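Local coordinates for protein of Unknown Function (DUF1696) with Pleckstrin-homology Domains (Shewanella loihica PV-4, PDB 3DCX) that is of unknown function but folds as a bacterial pleckstrin-homology domain, seen as an assembly of five copies, at residues G2-V7 with K101-V106; I67-V72 with K85-G90; D81-L86 with P94-L99. All blocks are in the same frame, centred on the assembly; numbering follows the deposited sequence.

Overall arrangement
All three contacts lie within one pleckstrin-homology fold. Contacts 2 and 3 build the three-stranded antiparallel sheet: strand 82-88 is its middle strand, paired with 67-73 in contact 2 and with 95-99 in contact 3. Their centres are about 10 Å apart and they share Lys85 and Leu86. Contact 1, with its centre about 13 Å from that of contact 3 and about 20 Å from that of contact 2, brings the N-terminal residues 2-7 against the link between strand 95-99 and helix 105-116. Along the chain contacts 2 and 3 are nested inside the loop it closes. A salt bridge from Lys101 to Asp81 joins contacts 1 and 3, while contact 2 lies against two neighbouring subunits.

Contact 1: residues G2-V7 with K101-V106; sequences GNAAEV and KGTDVV
The methyl CB of Ala4 presses on CG2 of Thr103, 3.5 Å away and tighter than usual for two carbons. This is a surface contact of the pleckstrin-homology fold, where the N-terminal residues meet the turn leading from strand 95-99 into the C-terminal helix 105-116. Thr103 CG2 stands beside its own backbone N, anti to the carbonyl carbon (chi1 62° to OG1), while OG1 bonds back to Lys100 O. One direct hydrogen bond joins the backbones, from Ala4 N to Lys101 O at 3.1 Å, bent to 155° at the hydrogen. Asn3 CA adds a CA-H...O contact to the same oxygen, and Asn3 OD1 lies 3.6 Å from Lys101 CB. The rest of the Lys101 chain leads away to Asp81, which its NZ meets in a salt bridge, and to Phe78, with which it makes a cation-pi contact. Beyond Ala4 the N-terminal segment turns to strand 26-32, where Ala5 pairs with Arg31. Gly102, at a positive phi of 104°, lies where a side chain would run into Ala4 O. A water completes the junction, donating to Gly2 O and accepting from Lys101 N at 2.7 Å.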
loop_
_atom_site.group_PDB
_atom_site.type_symbol
_atom_site.label_atom_id
_atom_site.label_comp_id
_atom_site.label_asym_id
_atom_site.label_seq_id
_atom_site.Cartn_x
_atom_site.Cartn_y
_atom_site.Cartn_z
ATOM N N GLY A 2 -12.178 -4.242 33.938
ATOM C CA GLY A 2 -12.578 -5.574 33.466
ATOM C C GLY A 2 -11.338 -6.426 33.265
ATOM O O GLY A 2 -10.274 -5.884 32.971
ATOM N N ASN A 3 -11.467 -7.747 33.436
ATOM C CA ASN A 3 -10.334 -8.685 33.306
ATOM C C ASN A 3 -10.368 -9.504 32.000
ATOM O O ASN A 3 -11.434 -9.904 31.531
ATOM C CB ASN A 3 -10.275 -9.650 34.501
ATOM C CG ASN A 3 -10.015 -8.936 35.839
ATOM O OD1 ASN A 3 -9.227 -7.994 35.919
ATOM N ND2 ASN A 3 -10.666 -9.407 36.893
ATOM N N ALA A 4 -9.192 -9.743 31.422
ATOM C CA ALA A 4 -9.047 -10.648 30.275
ATOM C C ALA A 4 -8.605 -12.016 30.804
ATOM O O ALA A 4 -7.775 -12.100 31.724
ATOM C CB ALA A 4 -8.035 -10.099 29.265
ATOM N N ALA A 5 -9.184 -13.071 30.238
ATOM C CA ALA A 5 -8.853 -14.448 30.580
ATOM C C ALA A 5 -8.067 -15.078 29.427
ATOM O O ALA A 5 -8.439 -14.921 28.261
ATOM C CB ALA A 5 -10.124 -15.231 30.829
ATOM N N GLU A 6 -6.984 -15.772 29.751
ATOM C CA GLU A 6 -6.209 -16.504 28.749
ATOM C C GLU A 6 -6.991 -17.734 28.263
ATOM O O GLU A 6 -7.639 -18.410 29.053
ATOM C CB GLU A 6 -4.850 -16.912 29.323
ATOM C CG GLU A 6 -3.730 -16.976 28.287
ATOM C CD GLU A 6 -2.353 -17.281 28.902
ATOM O OE1 GLU A 6 -2.063 -16.780 30.020
ATOM O OE2 GLU A 6 -1.565 -18.032 28.266
ATOM N N VAL A 7 -6.936 -18.001 26.960
ATOM C CA VAL A 7 -7.671 -19.110 26.347
ATOM C C VAL A 7 -6.731 -20.266 26.028
ATOM O O VAL A 7 -5.619 -20.061 25.549
ATOM C CB VAL A 7 -8.388 -18.665 25.061
ATOM C CG1 VAL A 7 -9.102 -19.838 24.408
ATOM C CG2 VAL A 7 -9.378 -17.543 25.365
ATOM N N LYS A 101 -6.159 -6.042 32.939
ATOM C CA LYS A 101 -5.521 -6.859 33.970
ATOM C C LYS A 101 -5.785 -8.342 33.671
ATOM O O LYS A 101 -6.909 -8.751 33.337
ATOM C CB LYS A 101 -5.996 -6.460 35.368
ATOM C CG LYS A 101 -5.417 -5.118 35.806
ATOM C CD LYS A 101 -6.060 -4.601 37.070
ATOM C CE LYS A 101 -5.587 -3.189 37.387
ATOM N NZ LYS A 101 -5.958 -2.222 36.304
ATOM N N GLY A 102 -4.716 -9.123 33.748
ATOM C CA GLY A 102 -4.725 -10.481 33.248
ATOM C C GLY A 102 -3.991 -10.674 31.923
ATOM O O GLY A 102 -3.694 -11.814 31.545
ATOM N N THR A 103 -3.715 -9.598 31.183
ATOM C CA THR A 103 -2.978 -9.746 29.917
ATOM C C THR A 103 -1.468 -9.683 30.194
ATOM O O THR A 103 -1.025 -9.075 31.170
ATOM C CB THR A 103 -3.391 -8.705 28.819
ATOM O OG1 THR A 103 -3.123 -7.379 29.258
ATOM C CG2 THR A 103 -4.889 -8.830 28.414
ATOM N N ASP A 104 -0.681 -10.359 29.365
ATOM C CA ASP A 104 0.774 -10.198 29.383
ATOM C C ASP A 104 1.094 -8.968 28.541
ATOM O O ASP A 104 1.275 -9.050 27.318
ATOM C CB ASP A 104 1.453 -11.433 28.805
ATOM C CG ASP A 104 2.959 -11.450 29.041
ATOM O OD1 ASP A 104 3.513 -10.503 29.643
ATOM O OD2 ASP A 104 3.595 -12.437 28.617
ATOM N N VAL A 105 1.131 -7.812 29.196
ATOM C CA VAL A 105 1.263 -6.549 28.470
ATOM C C VAL A 105 2.565 -6.519 27.673
ATOM O O VAL A 105 2.578 -6.141 26.507
ATOM C CB VAL A 105 1.135 -5.354 29.432
ATOM C CG1 VAL A 105 1.720 -4.074 28.825
ATOM C CG2 VAL A 105 -0.305 -5.182 29.783
ATOM N N VAL A 106 3.659 -6.932 28.305
ATOM C CA VAL A 106 4.964 -7.011 27.630
ATOM C C VAL A 106 4.989 -8.111 26.551
ATOM O O VAL A 106 5.535 -7.914 25.468
ATOM C CB VAL A 106 6.119 -7.205 28.649
ATOM C CG1 VAL A 106 7.394 -7.679 27.943
ATOM C CG2 VAL A 106 6.369 -5.913 29.428
HETATM O O HOH W 1 -8.304 -4.446 33.565
#

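Contact 2: residues I67-V72 with K85-G90; sequences ITHFEV and KLWISG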
loop_
_atom_site.group_PDB
_atom_site.type_symbol
_atom_site.label_atom_id
_atom_site.label_comp_id
_atom_site.label_asym_id
_atom_site.label_seq_id
_atom_site.Cartn_x
_atom_site.Cartn_y
_atom_site.Cartn_z
ATOM N N ILE A 67 -0.490 -3.804 9.824
ATOM C CA ILE A 67 -0.305 -2.925 10.975
ATOM C C ILE A 67 0.857 -2.013 10.627
ATOM O O ILE A 67 2.024 -2.418 10.670
ATOM C CB ILE A 67 -0.011 -3.697 12.283
ATOM C CG1 ILE A 67 -1.111 -4.701 12.606
ATOM C CG2 ILE A 67 0.107 -2.750 13.421
ATOM C CD1 ILE A 67 -0.753 -5.651 13.727
ATOM N N THR A 68 0.549 -0.784 10.265
ATOM C CA THR A 68 1.551 0.133 9.724
ATOM C C THR A 68 2.352 0.830 10.829
ATOM O O THR A 68 3.498 1.260 10.635
ATOM C CB THR A 68 0.868 1.177 8.846
ATOM O OG1 THR A 68 -0.110 1.862 9.630
ATOM C CG2 THR A 68 0.167 0.491 7.652
ATOM N N HIS A 69 1.727 0.964 11.986
ATOM C CA HIS A 69 2.379 1.471 13.181
ATOM C C HIS A 69 1.478 1.190 14.378
ATOM O O HIS A 69 0.311 0.786 14.230
ATOM C CB HIS A 69 2.818 2.951 13.053
ATOM C CG HIS A 69 1.733 3.948 12.757
ATOM N ND1 HIS A 69 1.513 5.056 13.549
ATOM C CD2 HIS A 69 0.870 4.058 11.719
ATOM C CE1 HIS A 69 0.530 5.770 13.038
ATOM N NE2 HIS A 69 0.121 5.183 11.929
ATOM N N PHE A 70 2.055 1.305 15.562
ATOM C CA PHE A 70 1.319 0.995 16.772
ATOM C C PHE A 70 1.904 1.725 17.946
ATOM O O PHE A 70 3.035 2.177 17.900
ATOM C CB PHE A 70 1.262 -0.534 17.011
ATOM C CG PHE A 70 2.610 -1.209 17.096
ATOM C CD1 PHE A 70 3.258 -1.635 15.957
ATOM C CD2 PHE A 70 3.222 -1.406 18.318
ATOM C CE1 PHE A 70 4.489 -2.250 16.035
ATOM C CE2 PHE A 70 4.457 -2.014 18.412
ATOM C CZ PHE A 70 5.089 -2.463 17.267
ATOM N N GLU A 71 1.112 1.832 19.006
ATOM C CA GLU A 71 1.502 2.552 20.194
ATOM C C GLU A 71 0.942 1.906 21.478
ATOM O O GLU A 71 -0.178 1.405 21.492
ATOM C CB GLU A 71 1.012 3.990 20.075
ATOM C CG GLU A 71 1.414 4.908 21.227
ATOM C CD GLU A 71 0.579 6.166 21.260
ATOM O OE1 GLU A 71 0.744 7.009 20.351
ATOM O OE2 GLU A 71 -0.261 6.292 22.182
ATOM N N VAL A 72 1.757 1.899 22.540
ATOM C CA VAL A 72 1.294 1.546 23.878
ATOM C C VAL A 72 1.493 2.740 24.786
ATOM O O VAL A 72 2.555 3.367 24.797
ATOM C CB VAL A 72 2.038 0.336 24.473
ATOM C CG1 VAL A 72 1.551 0.040 25.922
ATOM C CG2 VAL A 72 1.856 -0.885 23.583
ATOM N N LYS A 85 -2.867 1.001 20.703
ATOM C CA LYS A 85 -3.415 1.542 19.475
ATOM C C LYS A 85 -2.731 0.829 18.297
ATOM O O LYS A 85 -1.489 0.731 18.241
ATOM C CB LYS A 85 -3.154 3.038 19.379
ATOM C CG LYS A 85 -3.669 3.863 20.562
ATOM C CD LYS A 85 -3.540 5.357 20.252
ATOM C CE LYS A 85 -4.463 6.184 21.132
ATOM N NZ LYS A 85 -4.063 7.616 21.110
ATOM N N LEU A 86 -3.538 0.295 17.385
ATOM C CA LEU A 86 -3.011 -0.375 16.168
ATOM C C LEU A 86 -3.546 0.370 14.978
ATOM O O LEU A 86 -4.758 0.515 14.843
ATOM C CB LEU A 86 -3.447 -1.826 16.067
ATOM C CG LEU A 86 -3.033 -2.842 17.144
ATOM C CD1 LEU A 86 -3.727 -4.171 16.848
ATOM C CD2 LEU A 86 -1.529 -3.057 17.238
ATOM N N TRP A 87 -2.655 0.879 14.131
ATOM C CA TRP A 87 -3.107 1.516 12.899
ATOM C C TRP A 87 -3.092 0.491 11.810
ATOM O O TRP A 87 -2.093 -0.170 11.585
ATOM C CB TRP A 87 -2.240 2.685 12.535
ATOM C CG TRP A 87 -2.551 3.894 13.282
ATOM C CD1 TRP A 87 -3.390 4.929 12.887
ATOM C CD2 TRP A 87 -2.045 4.258 14.559
ATOM N NE1 TRP A 87 -3.406 5.901 13.844
ATOM C CE2 TRP A 87 -2.583 5.528 14.875
ATOM C CE3 TRP A 87 -1.169 3.650 15.462
ATOM C CZ2 TRP A 87 -2.304 6.176 16.059
ATOM C CZ3 TRP A 87 -0.874 4.301 16.627
ATOM C CH2 TRP A 87 -1.441 5.563 16.921
ATOM N N ILE A 88 -4.229 0.341 11.158
ATOM C CA ILE A 88 -4.386 -0.606 10.078
ATOM C C ILE A 88 -4.405 0.158 8.758
ATOM O O ILE A 88 -5.136 1.149 8.597
ATOM C CB ILE A 88 -5.637 -1.424 10.256
ATOM C CG1 ILE A 88 -5.584 -2.207 11.581
ATOM C CG2 ILE A 88 -5.837 -2.387 9.052
ATOM C CD1 ILE A 88 -6.981 -2.703 12.025
ATOM N N SER A 89 -3.592 -0.311 7.820
ATOM C CA SER A 89 -3.498 0.287 6.494
ATOM C C SER A 89 -4.878 0.588 5.905
ATOM O O SER A 89 -5.723 -0.316 5.777
ATOM C CB SER A 89 -2.754 -0.650 5.559
ATOM O OG SER A 89 -2.677 -0.052 4.300
ATOM N N GLY A 90 -5.086 1.849 5.534
ATOM C CA GLY A 90 -6.299 2.300 4.863
ATOM C C GLY A 90 -7.405 2.734 5.802
ATOM O O GLY A 90 -8.411 3.301 5.356
#
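The imidazole of His69 lies over the indole of Trp87 in an offset stack, its centroid 4.0 Å from that of the five-membered ring and the planes only 9° apart. His69 CE1 sits over the centre of the indole, and NE2 comes within 3.3 Å of Trp87 CG. His69 CG lies between its backbone N and carbonyl carbon (chi1 59°), which brings CG towards Trp87 CE3. Both ring nitrogens are held by a neighbouring subunit, ND1 by its His60 and NE2 by its Gln91, which probably fixes the rotation of the imidazole; His60 of that subunit also meets the Trp87 ring.

Backbone bonds tie the strands together. Glu71 and Lys85 form a hydrogen-bonded pair, with Lys85 N to Glu71 O at 2.8 Å and Glu71 N to Lys85 O at 2.9 Å. Trp87 N bonds to His69 O, and Thr68 N to Trp87 O, both at 3.0 Å. This is the antiparallel hairpin of strands 67-73 and 82-88 in the second sheet of the pleckstrin-homology fold, and Phe70, Glu71 and Val72 continue the sheet into a strand of the neighbouring subunit.

Apolar contacts lie on the face bearing Ile67, Phe70 and Leu86, where Leu86 CD2 touches Phe70 CB at 3.8 Å and reaches Ile67 CG2. The Phe70 ring leads away to Ile112 and Ser116 of the C-terminal helix.

Charges meet more loosely. Glu71 and Lys85 run side by side, pointing the same way, but Glu71 OE2 and Lys85 NZ stay 4.2 Å apart, beyond a salt bridge.

Contact 3: residues D81-L86 with P94-L99; sequences DAELKL and PLVKEL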
loop_
_atom_site.group_PDB
_atom_site.type_symbol
_atom_site.label_atom_id
_atom_site.label_comp_id
_atom_site.label_asym_id
_atom_site.label_seq_id
_atom_site.Cartn_x
_atom_site.Cartn_y
_atom_site.Cartn_z
ATOM N N ASP A 81 -5.986 0.878 32.876
ATOM C CA ASP A 81 -5.184 -0.073 32.093
ATOM C C ASP A 81 -4.368 0.636 31.022
ATOM O O ASP A 81 -4.736 1.724 30.566
ATOM C CB ASP A 81 -6.111 -1.088 31.431
ATOM C CG ASP A 81 -6.862 -1.923 32.443
ATOM O OD1 ASP A 81 -6.233 -2.269 33.482
ATOM O OD2 ASP A 81 -8.066 -2.227 32.209
ATOM N N ALA A 82 -3.259 0.015 30.627
ATOM C CA ALA A 82 -2.470 0.504 29.483
ATOM C C ALA A 82 -3.310 0.338 28.233
ATOM O O ALA A 82 -4.211 -0.501 28.195
ATOM C CB ALA A 82 -1.132 -0.258 29.337
ATOM N N GLU A 83 -3.017 1.150 27.220
ATOM C CA GLU A 83 -3.799 1.175 25.985
ATOM C C GLU A 83 -2.928 0.811 24.800
ATOM O O GLU A 83 -1.815 1.316 24.682
ATOM C CB GLU A 83 -4.353 2.573 25.783
ATOM C CG GLU A 83 -5.648 2.622 25.040
ATOM C CD GLU A 83 -6.183 4.032 24.967
ATOM O OE1 GLU A 83 -5.622 4.840 24.190
ATOM O OE2 GLU A 83 -7.157 4.319 25.685
ATOM N N LEU A 84 -3.432 -0.072 23.942
ATOM C CA LEU A 84 -2.770 -0.415 22.680
ATOM C C LEU A 84 -3.559 0.222 21.535
ATOM O O LEU A 84 -4.771 0.043 21.445
ATOM C CB LEU A 84 -2.702 -1.936 22.489
ATOM C CG LEU A 84 -2.164 -2.563 21.187
ATOM C CD1 LEU A 84 -0.653 -2.364 21.086
ATOM C CD2 LEU A 84 -2.503 -4.048 21.112
ATOM N N LYS A 85 -2.867 1.001 20.703
ATOM C CA LYS A 85 -3.415 1.542 19.475
ATOM C C LYS A 85 -2.731 0.829 18.297
ATOM O O LYS A 85 -1.489 0.731 18.241
ATOM C CB LYS A 85 -3.154 3.038 19.379
ATOM C CG LYS A 85 -3.669 3.863 20.562
ATOM C CD LYS A 85 -3.540 5.357 20.252
ATOM C CE LYS A 85 -4.463 6.184 21.132
ATOM N NZ LYS A 85 -4.063 7.616 21.110
ATOM N N LEU A 86 -3.538 0.295 17.385
ATOM C CA LEU A 86 -3.011 -0.375 16.168
ATOM C C LEU A 86 -3.546 0.370 14.978
ATOM O O LEU A 86 -4.758 0.515 14.843
ATOM C CB LEU A 86 -3.447 -1.826 16.067
ATOM C CG LEU A 86 -3.033 -2.842 17.144
ATOM C CD1 LEU A 86 -3.727 -4.171 16.848
ATOM C CD2 LEU A 86 -1.529 -3.057 17.238
ATOM N N PRO A 94 -7.221 4.424 14.594
ATOM C CA PRO A 94 -6.638 3.186 15.074
ATOM C C PRO A 94 -7.653 2.326 15.790
ATOM O O PRO A 94 -8.620 2.849 16.334
ATOM C CB PRO A 94 -5.588 3.674 16.065
ATOM C CG PRO A 94 -6.142 4.913 16.588
ATOM C CD PRO A 94 -6.782 5.564 15.419
ATOM N N LEU A 95 -7.436 1.012 15.773
ATOM C CA LEU A 95 -8.133 0.090 16.647
ATOM C C LEU A 95 -7.503 0.265 18.031
ATOM O O LEU A 95 -6.297 0.118 18.181
ATOM C CB LEU A 95 -7.976 -1.329 16.099
ATOM C CG LEU A 95 -8.479 -2.532 16.890
ATOM C CD1 LEU A 95 -9.953 -2.431 17.186
ATOM C CD2 LEU A 95 -8.183 -3.798 16.086
ATOM N N VAL A 96 -8.307 0.656 19.021
ATOM C CA VAL A 96 -7.816 0.933 20.362
ATOM C C VAL A 96 -8.308 -0.168 21.335
ATOM O O VAL A 96 -9.501 -0.478 21.417
ATOM C CB VAL A 96 -8.243 2.327 20.824
ATOM C CG1 VAL A 96 -7.655 2.648 22.192
ATOM C CG2 VAL A 96 -7.808 3.358 19.820
ATOM N N LYS A 97 -7.369 -0.800 22.024
ATOM C CA LYS A 97 -7.704 -1.918 22.908
ATOM C C LYS A 97 -7.077 -1.716 24.285
ATOM O O LYS A 97 -5.913 -1.315 24.399
ATOM C CB LYS A 97 -7.284 -3.242 22.266
ATOM C CG LYS A 97 -8.106 -3.631 21.023
ATOM C CD LYS A 97 -9.547 -4.073 21.344
ATOM C CE LYS A 97 -9.714 -5.593 21.209
ATOM N NZ LYS A 97 -11.101 -6.139 21.423
ATOM N N GLU A 98 -7.881 -1.921 25.332
ATOM C CA GLU A 98 -7.372 -1.875 26.702
ATOM C C GLU A 98 -6.598 -3.129 26.968
ATOM O O GLU A 98 -7.087 -4.231 26.694
ATOM C CB GLU A 98 -8.499 -1.788 27.736
ATOM C CG GLU A 98 -8.816 -0.387 28.205
ATOM C CD GLU A 98 -10.000 -0.375 29.167
ATOM O OE1 GLU A 98 -9.993 -1.168 30.153
ATOM O OE2 GLU A 98 -10.943 0.416 28.914
ATOM N N LEU A 99 -5.382 -2.960 27.483
ATOM C CA LEU A 99 -4.573 -4.082 27.889
ATOM C C LEU A 99 -4.988 -4.431 29.313
ATOM O O LEU A 99 -4.327 -4.050 30.277
ATOM C CB LEU A 99 -3.080 -3.745 27.768
ATOM C CG LEU A 99 -2.593 -3.484 26.327
ATOM C CD1 LEU A 99 -1.115 -3.123 26.242
ATOM C CD2 LEU A 99 -2.923 -4.660 25.383
HETATM O O HOH W 2 -2.540 -2.442 31.822
#
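Leu84 and Lys97 exchange two nearly straight backbone bonds, Leu84 N to Lys97 O and Lys97 N to Leu84 O, both 2.8 Å. Leu86 and Leu95 form a second hydrogen-bonded pair, in which the bond from Leu95 N to Leu86 O is bent to 141°, and Leu99 N bonds to Ala82 O. A water bridges Ala82 N and Leu99 O. Asp81 OD2 and Glu98 OE1 approach to 3.0 Å although both are acceptors, their carboxylate planes 45° apart. Cations probably offset this repulsion: Lys101 makes a salt bridge to Asp81 OD1, Lys100 one to Glu98 OE1, and the N-terminal nitrogen of Gly1 bonds to Glu98 OE1 and weakly to Asp81 OD2. An alanine in place of Asp81 would probably leave Lys101 NZ without its carboxylate mate and Gly1 more loosely held. Strands 82-88 and 95-99 form an antiparallel hairpin in the three-stranded sheet of the pleckstrin-homology fold. On the face with Glu83 and Val96, Glu83 CD lies 3.4 Å from Val96 CG1, which stands anti to its backbone N (chi1 -176°). On the other face Leu99 CD2 meets Leu84 CB at 4.0 Å and CD1 reaches Ala82 CB at 4.2 Å, while Val105 and Ile108 of helix 105-116 touch Leu99.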